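Local coordinates for chitin oligosaccahride binding protein NagB1 (Paenibacillus sp. FPU-7, PDB 7EHP) that probably serves as the solute-binding protein of a sugar importer, capturing N,N'-diacetylchitobiose and N,N',N''-triacetylchitotriose derived from chitin, at residues A159-D164 and L221-A226. Sequence-based numbering, arbitrary orientation.
Sequences AFASSD and LGQKYA
The carboxylate of Asp164 and the ring of Tyr225 stand at a steep angle, their planes 69° apart, and Asp164 OD2 approaches Tyr225 CB rather than the ring. In this periplasmic-binding-protein fold, the contact joins the loop after strand 156-159 to residues 221-226, which lead into helix 225-233, close to the sugar site: the Tyr225 side chain lies about 4 Å from a bound N-acetylglucosamine. With CG anti to its carbonyl carbon (chi1 -52°), Asp164 turns its carboxylate to the Tyr225 backbone. Tyr225 N reaches Asp164 OD2 at 2.8 Å from above the carboxylate plane in a nearly straight bond (167°), while OD1 forms a salt bridge with Lys45; the two partners would be expected to favour the charged form of the acid. The Tyr225 ring is engaged edge-to-face with Trp166, and Tyr225 OH is hydrogen-bonded to Asp242 OD1 and Trp245 NE1. Ala161 CB presses on the turning backbone, 3.2 Å from Lys224 O, and meets Gln223 CB. At the other end, Leu221 CD2 lies 3.5 Å from Ser162 OG, whose bonded partner is Ser220 OG. Gln223 O ties the loops together, taking Ser163 N at 3.0 Å from above the carbonyl plane. Gln223 O also accepts from a water 3.2 Å away, which in turn accepts a hydrogen bond from Asp164 N.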
ATOM      1  N   ALA A 159      -4.611 -14.647   8.168  1.00 19.22           N
ATOM      2  CA  ALA A 159      -5.331 -14.631   6.898  1.00 17.12           C
ATOM      3  C   ALA A 159      -4.394 -14.123   5.812  1.00 14.15           C
ATOM      4  O   ALA A 159      -3.690 -13.125   6.008  1.00 15.69           O
ATOM      5  CB  ALA A 159      -6.571 -13.729   6.993  1.00 16.48           C
ATOM      6  N   PHE A 160      -4.385 -14.806   4.662  1.00 13.86           N
ATOM      7  CA  PHE A 160      -3.304 -14.594   3.697  1.00 19.14           C
ATOM      8  C   PHE A 160      -3.709 -15.131   2.326  1.00 19.07           C
ATOM      9  O   PHE A 160      -4.150 -16.272   2.199  1.00 15.68           O
ATOM     10  CB  PHE A 160      -2.003 -15.263   4.214  1.00 15.77           C
ATOM     11  CG  PHE A 160      -0.819 -15.113   3.299  1.00 17.62           C
ATOM     12  CD1 PHE A 160      -0.302 -13.859   3.006  1.00 21.11           C
ATOM     13  CD2 PHE A 160      -0.188 -16.226   2.769  1.00 19.89           C
ATOM     14  CE1 PHE A 160       0.799 -13.713   2.172  1.00 21.65           C
ATOM     15  CE2 PHE A 160       0.916 -16.091   1.930  1.00 18.22           C
ATOM     16  CZ  PHE A 160       1.409 -14.823   1.631  1.00 15.29           C
ATOM     17  N   ALA A 161      -3.576 -14.298   1.303  1.00 19.42           N
ATOM     18  CA  ALA A 161      -3.907 -14.700  -0.057  1.00 18.47           C
ATOM     19  C   ALA A 161      -2.805 -14.195  -0.972  1.00 18.81           C
ATOM     20  O   ALA A 161      -2.445 -13.021  -0.896  1.00 18.79           O
ATOM     21  CB  ALA A 161      -5.272 -14.133  -0.458  1.00 19.65           C
ATOM     22  N   SER A 162      -2.256 -15.068  -1.827  1.00 19.43           N
ATOM     23  CA  SER A 162      -1.063 -14.721  -2.596  1.00 14.53           C
ATOM     24  C   SER A 162      -1.184 -14.964  -4.102  1.00 16.09           C
ATOM     25  O   SER A 162      -0.166 -14.924  -4.798  1.00 18.06           O
ATOM     26  CB  SER A 162       0.156 -15.482  -2.067  1.00 17.53           C
ATOM     27  OG  SER A 162      -0.057 -16.881  -2.201  1.00 16.91           O
ATOM     28  N   SER A 163      -2.386 -15.174  -4.635  1.00 13.78           N
ATOM     29  CA  SER A 163      -2.544 -15.187  -6.086  1.00 17.54           C
ATOM     30  C   SER A 163      -2.114 -13.854  -6.708  1.00 21.27           C
ATOM     31  O   SER A 163      -1.488 -13.826  -7.776  1.00 18.47           O
ATOM     32  CB  SER A 163      -3.995 -15.514  -6.446  1.00 19.47           C
ATOM     33  OG  SER A 163      -4.122 -15.681  -7.844  1.00 20.88           O
ATOM     34  N   ASP A 164      -2.437 -12.736  -6.059  1.00 16.22           N
ATOM     35  CA  ASP A 164      -1.871 -11.452  -6.449  1.00 21.67           C
ATOM     36  C   ASP A 164      -0.510 -11.299  -5.769  1.00 17.62           C
ATOM     37  O   ASP A 164      -0.423 -11.241  -4.539  1.00 16.52           O
ATOM     38  CB  ASP A 164      -2.818 -10.307  -6.083  1.00 17.82           C
ATOM     39  CG  ASP A 164      -4.231 -10.536  -6.615  1.00 20.89           C
ATOM     40  OD1 ASP A 164      -4.357 -10.966  -7.782  1.00 20.17           O
ATOM     41  OD2 ASP A 164      -5.211 -10.291  -5.881  1.00 20.75           O
ATOM     42  N   LEU A 221      -1.915 -19.556  -2.544  1.00 15.40           N
ATOM     43  CA  LEU A 221      -1.641 -19.291  -3.950  1.00 17.92           C
ATOM     44  C   LEU A 221      -2.905 -19.284  -4.794  1.00 21.10           C
ATOM     45  O   LEU A 221      -2.914 -18.677  -5.868  1.00 21.41           O
ATOM     46  CB  LEU A 221      -0.670 -20.334  -4.506  1.00 16.02           C
ATOM     47  CG  LEU A 221       0.806 -20.222  -4.126  1.00 19.69           C
ATOM     48  CD1 LEU A 221       1.583 -21.431  -4.622  1.00 16.81           C
ATOM     49  CD2 LEU A 221       1.400 -18.938  -4.676  1.00 19.46           C
ATOM     50  N   GLY A 222      -3.966 -19.939  -4.346  1.00 18.66           N
ATOM     51  CA  GLY A 222      -5.169 -19.910  -5.146  1.00 22.91           C
ATOM     52  C   GLY A 222      -6.107 -18.744  -4.911  1.00 25.29           C
ATOM     53  O   GLY A 222      -7.103 -18.625  -5.627  1.00 29.60           O
ATOM     54  N   GLN A 223      -5.832 -17.869  -3.950  1.00 24.56           N
ATOM     55  CA  GLN A 223      -6.800 -16.875  -3.502  1.00 23.67           C
ATOM     56  C   GLN A 223      -6.363 -15.467  -3.876  1.00 18.85           C
ATOM     57  O   GLN A 223      -5.230 -15.064  -3.591  1.00 16.57           O
ATOM     58  CB  GLN A 223      -7.003 -16.974  -1.993  1.00 25.75           C
ATOM     59  CG  GLN A 223      -7.652 -18.270  -1.572  1.00 28.16           C
ATOM     60  CD  GLN A 223      -7.183 -18.708  -0.212  1.00 37.78           C
ATOM     61  OE1 GLN A 223      -7.060 -17.889   0.711  1.00 39.44           O
ATOM     62  NE2 GLN A 223      -6.854 -19.992  -0.088  1.00 42.84           N
ATOM     63  N   LYS A 224      -7.284 -14.717  -4.479  1.00 16.84           N
ATOM     64  CA  LYS A 224      -7.099 -13.300  -4.768  1.00 16.83           C
ATOM     65  C   LYS A 224      -7.030 -12.493  -3.471  1.00 16.49           C
ATOM     66  O   LYS A 224      -7.521 -12.915  -2.422  1.00 19.48           O
ATOM     67  CB  LYS A 224      -8.251 -12.774  -5.644  1.00 20.07           C
ATOM     68  CG  LYS A 224      -9.680 -13.017  -5.070  1.00 23.95           C
ATOM     69  CD  LYS A 224     -10.830 -12.681  -6.079  1.00 33.32           C
ATOM     70  CE  LYS A 224     -12.158 -13.430  -5.775  1.00 43.47           C
ATOM     71  NZ  LYS A 224     -12.274 -14.800  -6.406  1.00 35.39           N
ATOM     72  N   TYR A 225      -6.436 -11.300  -3.568  1.00 18.84           N
ATOM     73  CA  TYR A 225      -6.238 -10.411  -2.425  1.00 17.09           C
ATOM     74  C   TYR A 225      -7.450 -10.314  -1.495  1.00 18.18           C
ATOM     75  O   TYR A 225      -7.322 -10.486  -0.277  1.00 13.80           O
ATOM     76  CB  TYR A 225      -5.854  -9.026  -2.944  1.00 14.95           C
ATOM     77  CG  TYR A 225      -5.691  -7.950  -1.879  1.00 17.06           C
ATOM     78  CD1 TYR A 225      -5.039  -8.214  -0.673  1.00 18.54           C
ATOM     79  CD2 TYR A 225      -6.158  -6.659  -2.104  1.00 16.89           C
ATOM     80  CE1 TYR A 225      -4.864  -7.207   0.294  1.00 15.74           C
ATOM     81  CE2 TYR A 225      -5.995  -5.645  -1.156  1.00 16.39           C
ATOM     82  CZ  TYR A 225      -5.350  -5.918   0.031  1.00 16.02           C
ATOM     83  OH  TYR A 225      -5.194  -4.907   0.956  1.00 16.43           O
ATOM     84  N   ALA A 226      -8.638 -10.040  -2.049  1.00 14.80           N
ATOM     85  CA  ALA A 226      -9.825  -9.840  -1.215  1.00 17.64           C
ATOM     86  C   ALA A 226     -10.134 -11.024  -0.307  1.00 14.79           C
ATOM     87  O   ALA A 226     -10.799 -10.847   0.722  1.00 14.91           O
ATOM     88  CB  ALA A 226     -11.054  -9.566  -2.086  1.00 16.47           C
TER
HETATM   89  O   HOH W   1      -3.753 -12.273  -3.219  1.00 20.57           O